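Local structure of similar to hydroxylamine oxidoreductase (Kuenenia stuttgartiensis, 6H5L) at the interface of chains A and B and the interface of chains A and C. The protein acts as the multi-haem, hydroxylamine oxidoreductase-like subunit of a 60-haem reductase complex with an extended electron transfer pathway in an anammox bacterium. Sequence-based numbering; all coordinates share one arbitrary frame. Chains: chain A/B, Similar to hydroxylamine oxidoreductase; chain C, Conserved hypothetical cytochrome protein.

Contact 1: the interface of chains A and B. Residues chain A 50, 53; chain B 355, 357-358, 361.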
# COMPACT_ATOMS: atom_id res chain seq x y z
N LEU A 50 28.33 13.03 42.98
CA LEU A 50 27.22 12.43 42.26
C LEU A 50 26.31 11.58 43.14
O LEU A 50 25.29 11.08 42.65
CB LEU A 50 27.75 11.58 41.11
CG LEU A 50 28.39 12.35 39.96
CD1 LEU A 50 29.41 11.49 39.24
CD2 LEU A 50 27.33 12.84 38.99
N TYR A 53 22.67 12.20 43.15
CA TYR A 53 21.84 11.52 42.16
C TYR A 53 21.83 10.01 42.32
O TYR A 53 20.81 9.38 42.03
CB TYR A 53 22.31 11.88 40.75
CG TYR A 53 22.28 13.37 40.45
CD1 TYR A 53 21.11 13.99 40.02
CD2 TYR A 53 23.42 14.15 40.61
CE1 TYR A 53 21.08 15.35 39.75
CE2 TYR A 53 23.39 15.51 40.34
CZ TYR A 53 22.23 16.10 39.91
OH TYR A 53 22.20 17.45 39.65
N SER B 355 20.50 18.43 33.07
CA SER B 355 20.65 19.70 33.77
C SER B 355 22.13 20.07 33.83
O SER B 355 23.01 19.21 33.84
CB SER B 355 20.06 19.62 35.18
OG SER B 355 20.77 18.68 35.98
N ARG B 357 23.61 21.23 36.35
CA ARG B 357 24.14 20.74 37.62
C ARG B 357 24.59 19.29 37.51
O ARG B 357 25.70 18.94 37.92
CB ARG B 357 23.08 20.89 38.71
CG ARG B 357 23.59 20.66 40.12
CD ARG B 357 22.43 20.48 41.08
NE ARG B 357 22.84 20.57 42.47
CZ ARG B 357 22.07 20.23 43.50
NH1 ARG B 357 20.85 19.76 43.29
NH2 ARG B 357 22.53 20.35 44.74
N PHE B 358 23.73 18.42 36.95
CA PHE B 358 24.09 17.01 36.82
C PHE B 358 25.29 16.83 35.91
O PHE B 358 26.16 15.99 36.17
CB PHE B 358 22.89 16.21 36.30
CG PHE B 358 23.19 14.75 36.08
CD1 PHE B 358 23.11 13.86 37.13
CD2 PHE B 358 23.53 14.28 34.82
CE1 PHE B 358 23.38 12.51 36.94
CE2 PHE B 358 23.80 12.94 34.62
CZ PHE B 358 23.73 12.05 35.68
N THR B 361 28.40 18.43 37.73
CA THR B 361 28.76 17.53 38.82
C THR B 361 29.51 16.31 38.30
O THR B 361 30.48 15.86 38.91
CB THR B 361 27.52 17.11 39.60
OG1 THR B 361 26.92 18.26 40.21
CG2 THR B 361 27.86 16.09 40.67
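A:Tyr53 and B:Phe358 meet edge to face at the apolar centre of this patch between two copies of a multi-haem cytochrome c. The ring planes stand 89° apart with centroids 4.7 Å from each other. B:Phe358 points its CD1 corner at the middle of one tyrosine face, and CD1 lies 3.5 Å from A:Tyr53 CG. CG of B:Phe358 is set anti to the backbone N (chi1 178°), which carries the ring off its helix toward the tyrosine. Beside this pair, A:Leu50 and B:Thr361 run antiparallel alongside each other, methyl against methyl, with CD2 of the leucine 3.7 Å from CG2 of the threonine. With OG1 bonded back to B:Arg357 O (2.7 Å, the donor above the carbonyl plane), the B:Thr361 methyl faces chain A. Toward the rim, the phenol OH of A:Tyr53 reaches the first turn of helix 356-389, where the extended side chain of B:Arg357 passes with CD 3.4 Å from that OH. The nearby amide N of B:Phe358 donates to B:Ser355 OG at 3.1 Å (159° at H). B:Ser355, next after B:His354 of the haem-binding CXXCH motif, thereby caps the start of the helix.

Contact 2: the interface of chains A and C. Residues chain A 70-71, 74, 76, 79; chain C 18, 81, 83-84.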
# COMPACT_ATOMS: atom_id res chain seq x y z
N ILE A 70 8.61 29.16 42.97
CA ILE A 70 7.43 29.86 42.47
C ILE A 70 6.67 29.01 41.46
O ILE A 70 5.44 29.09 41.38
CB ILE A 70 7.84 31.23 41.88
CG1 ILE A 70 6.58 32.01 41.47
CG2 ILE A 70 8.78 31.06 40.70
CD1 ILE A 70 6.87 33.37 40.88
N PHE A 71 7.37 28.18 40.69
CA PHE A 71 6.68 27.31 39.75
C PHE A 71 5.96 26.17 40.46
O PHE A 71 4.92 25.70 39.98
CB PHE A 71 7.68 26.75 38.73
CG PHE A 71 8.60 27.80 38.16
CD1 PHE A 71 8.10 28.83 37.37
CD2 PHE A 71 9.96 27.75 38.40
CE1 PHE A 71 8.94 29.79 36.85
CE2 PHE A 71 10.81 28.70 37.88
CZ PHE A 71 10.30 29.73 37.10
N GLN A 74 2.70 27.88 42.74
CA GLN A 74 1.49 28.18 41.99
C GLN A 74 1.11 27.06 41.04
O GLN A 74 0.28 27.28 40.15
CB GLN A 74 1.64 29.51 41.25
CG GLN A 74 1.81 30.70 42.18
CD GLN A 74 1.89 32.02 41.45
OE1 GLN A 74 1.23 32.23 40.43
NE2 GLN A 74 2.71 32.94 41.97
N ARG A 76 2.41 25.57 38.51
CA ARG A 76 2.58 25.86 37.08
C ARG A 76 3.30 24.70 36.40
O ARG A 76 4.48 24.77 36.05
CB ARG A 76 3.32 27.18 36.90
CG ARG A 76 2.58 28.39 37.46
CD ARG A 76 1.23 28.57 36.79
NE ARG A 76 1.35 28.72 35.34
CZ ARG A 76 1.52 29.88 34.73
NH1 ARG A 76 1.58 31.01 35.43
NH2 ARG A 76 1.62 29.93 33.40
N LEU A 79 4.80 25.61 32.95
CA LEU A 79 6.08 26.30 32.83
C LEU A 79 7.25 25.34 32.91
O LEU A 79 8.32 25.64 32.37
CB LEU A 79 6.19 27.38 33.92
CG LEU A 79 5.29 28.60 33.70
CD1 LEU A 79 5.39 29.56 34.88
CD2 LEU A 79 5.66 29.30 32.40
N TYR C 18 14.17 36.23 40.00
CA TYR C 18 13.61 35.62 38.80
C TYR C 18 14.39 35.89 37.52
O TYR C 18 14.11 35.23 36.51
CB TYR C 18 12.16 36.08 38.60
CG TYR C 18 11.29 35.89 39.82
CD1 TYR C 18 10.93 34.62 40.26
CD2 TYR C 18 10.82 36.98 40.54
CE1 TYR C 18 10.14 34.45 41.37
CE2 TYR C 18 10.03 36.82 41.66
CZ TYR C 18 9.69 35.55 42.07
OH TYR C 18 8.90 35.38 43.18
N TRP C 81 6.35 35.46 31.75
CA TRP C 81 6.29 35.75 33.18
C TRP C 81 4.92 36.26 33.59
O TRP C 81 4.81 37.07 34.52
CB TRP C 81 7.39 36.72 33.58
CG TRP C 81 8.74 36.08 33.53
CD1 TRP C 81 9.67 36.18 32.53
CD2 TRP C 81 9.31 35.19 34.50
NE1 TRP C 81 10.77 35.43 32.83
CE2 TRP C 81 10.58 34.81 34.03
CE3 TRP C 81 8.86 34.68 35.72
CZ2 TRP C 81 11.42 33.95 34.74
CZ3 TRP C 81 9.69 33.82 36.43
CH2 TRP C 81 10.96 33.47 35.94
N ILE C 83 3.16 34.56 35.24
CA ILE C 83 3.12 34.06 36.62
C ILE C 83 3.36 35.20 37.60
O ILE C 83 2.88 35.15 38.74
CB ILE C 83 4.14 32.92 36.79
CG1 ILE C 83 4.03 32.29 38.18
CG2 ILE C 83 5.56 33.41 36.52
CD1 ILE C 83 4.96 31.11 38.37
N LEU C 84 4.08 36.23 37.19
CA LEU C 84 4.32 37.40 38.02
C LEU C 84 3.21 38.42 37.83
O LEU C 84 2.52 38.45 36.81
CB LEU C 84 5.68 38.02 37.70
CG LEU C 84 6.91 37.16 38.00
CD1 LEU C 84 8.18 37.86 37.56
CD2 LEU C 84 6.97 36.79 39.47
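A:Ile70 and C:Ile83 reach toward each other tip to tip, with A:Ile70 CG1 3.6 Å from C:Ile83 CD1, and form the tight part of the contact. Both isoleucine side chains are extended; in C:Ile83, CG1 lies anti to the backbone N (chi1 -175°), and the outstretched CD1 lodges among chain A side chains. It touches A:Arg76 CG at 3.7 Å and A:Leu79 CD1 at 3.8 Å. The bent A:Arg76 lies head to tail against it, bringing the guanidinium NH1 to 3.5 Å from C:Ile83 CB. A:Ile70 also stands roughly perpendicular to C:Tyr18, with CD1 3.5 Å from CE1 of the phenol ring; C:Leu84 CD2 meets the same methyl and lies over one face of that ring. Shortening A:Ile70 to an alanine would probably open a gap between C:Tyr18 and C:Ile83, leaving C:Tyr18 CE1 and C:Leu84 CD2 without their mate and C:Ile83 CD1 less firmly held. Packing is looser on the flank where A:Phe71 CZ approaches C:Trp81 CH2 no closer than 4.0 Å, without stacking. The A:Gln74 amide forms a polar rim lying obliquely across C:Ile83, OE1 being 3.6 Å from CG1. C:Tyr18 directly precedes C:Cys19 of a CXXCH motif, C:Trp81 follows the axial ligand C:Met78 closely, and A:Leu79 leads into a CXXCH motif of its own chain; the site thus docks the dihaem cytochrome with haem-bearing segments adjacent, probably favouring electron transfer between the subunits.

Contact 3: the interface of chains A and B. Residues chain A 234-237, 466; chain B 481, 485-486.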
# COMPACT_ATOMS: atom_id res chain seq x y z
N MET A 234 29.05 -6.45 33.71
CA MET A 234 30.16 -6.79 32.83
C MET A 234 31.44 -6.74 33.65
O MET A 234 31.47 -6.25 34.78
CB MET A 234 30.24 -5.83 31.64
CG MET A 234 30.31 -4.36 32.04
SD MET A 234 30.59 -3.25 30.65
CE MET A 234 32.26 -3.70 30.18
N GLY A 235 32.52 -7.27 33.07
CA GLY A 235 33.83 -7.09 33.64
C GLY A 235 34.42 -8.31 34.32
O GLY A 235 33.88 -9.42 34.26
N PRO A 236 35.55 -8.10 35.00
CA PRO A 236 36.35 -9.24 35.47
C PRO A 236 35.75 -10.00 36.64
O PRO A 236 36.06 -11.19 36.81
CB PRO A 236 37.69 -8.60 35.84
CG PRO A 236 37.68 -7.24 35.19
CD PRO A 236 36.25 -6.82 35.19
N ASP A 237 34.92 -9.37 37.47
CA ASP A 237 34.33 -10.08 38.60
C ASP A 237 32.90 -10.54 38.33
O ASP A 237 32.33 -11.26 39.16
CB ASP A 237 34.37 -9.22 39.87
CG ASP A 237 33.61 -7.91 39.72
OD1 ASP A 237 33.65 -7.33 38.62
OD2 ASP A 237 32.98 -7.48 40.71
N TRP A 466 38.33 -13.08 40.43
CA TRP A 466 38.26 -12.74 39.01
C TRP A 466 38.07 -13.98 38.14
O TRP A 466 37.07 -14.08 37.42
CB TRP A 466 39.54 -12.01 38.58
CG TRP A 466 39.45 -10.52 38.60
CD1 TRP A 466 38.46 -9.77 39.16
CD2 TRP A 466 40.39 -9.60 38.04
NE1 TRP A 466 38.74 -8.43 38.99
CE2 TRP A 466 39.92 -8.30 38.30
CE3 TRP A 466 41.60 -9.75 37.34
CZ2 TRP A 466 40.60 -7.16 37.89
CZ3 TRP A 466 42.27 -8.62 36.93
CH2 TRP A 466 41.77 -7.34 37.20
N ASP B 481 32.04 0.26 34.81
CA ASP B 481 32.91 -0.91 34.90
C ASP B 481 34.30 -0.62 34.37
O ASP B 481 35.30 -1.01 34.98
CB ASP B 481 32.28 -2.09 34.15
CG ASP B 481 33.02 -3.39 34.39
OD1 ASP B 481 33.02 -3.88 35.54
OD2 ASP B 481 33.60 -3.93 33.42
N TRP B 485 36.97 -1.25 37.20
CA TRP B 485 37.58 -2.57 37.05
C TRP B 485 38.61 -2.64 35.94
O TRP B 485 39.48 -3.52 35.99
CB TRP B 485 36.49 -3.63 36.83
CG TRP B 485 35.84 -4.06 38.11
CD1 TRP B 485 34.52 -3.95 38.44
CD2 TRP B 485 36.49 -4.66 39.24
NE1 TRP B 485 34.31 -4.45 39.70
CE2 TRP B 485 35.50 -4.89 40.21
CE3 TRP B 485 37.81 -5.02 39.52
CZ2 TRP B 485 35.79 -5.47 41.44
CZ3 TRP B 485 38.09 -5.60 40.74
CH2 TRP B 485 37.09 -5.82 41.69
N TRP B 486 38.54 -1.77 34.94
CA TRP B 486 39.62 -1.64 33.98
C TRP B 486 40.60 -0.54 34.38
O TRP B 486 41.68 -0.45 33.79
CB TRP B 486 39.09 -1.34 32.57
CG TRP B 486 38.04 -2.30 32.04
CD1 TRP B 486 37.29 -3.19 32.75
CD2 TRP B 486 37.65 -2.45 30.67
NE1 TRP B 486 36.45 -3.88 31.91
CE2 TRP B 486 36.65 -3.45 30.63
CE3 TRP B 486 38.04 -1.84 29.47
CZ2 TRP B 486 36.04 -3.84 29.44
CZ3 TRP B 486 37.43 -2.24 28.29
CH2 TRP B 486 36.44 -3.23 28.28
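B:Trp485 lays one indole face over chain A, A:Asp237 meeting it near the pyrrole nitrogen and A:Trp466 under its six-membered ring. The two tryptophans meet edge to face, planes 64° apart and centroids 5.2 Å distant. A:Trp466 presents its indole nitrogen edge, with NE1 3.4 Å from B:Trp485 CZ3. Against the same face of B:Trp485 stands the carboxylate of A:Asp237, tilted 45° to the ring, with OD1 above the plane near the rim. Although A:Asp237 OD1 is 3.1 Å from B:Trp485 NE1, the N-H points elsewhere, and this is a face contact, not a hydrogen bond. A:Pro236 packs CD against B:Trp485 CB at 3.6 Å, while its CB sits over one face of A:Trp466, toward the rim, and may help to steady that ring. Farther along, A:Met234 runs obliquely across B:Asp481, its CG 3.7 Å from the aspartate CB. Bent at chi3 (-67°), the thioether turns its methyl CE to 3.9 Å from CZ2 of B:Trp486, which it meets nearly square-on. B:Trp486 NE1 gives B:Asp481 OD2 a weak hydrogen bond. Chain B contributes the start of its long C-terminal helix 480-513; chain A supplies the loop 234-237, directly after a CXXCH haem motif and before helix 240-245, plus A:Trp466 from helix 455-476.

Contact 1 lies between the other two: the centres of its C-alpha atoms are about 24 Å from those of contact 2 and 26 Å from those of contact 3, while contacts 2 and 3 are about 48 Å apart, so the three run nearly in line. Contacts 1 and 3 join the same two chains through different long helices of chain B, 356-389 and 480-513, whereas contact 2 brings in chain C. No residue is shared. Each contact includes residues flanking a CXXCH motif, consistent with subunit joints lying close to the haem chain of an assembly containing six copies of each protein.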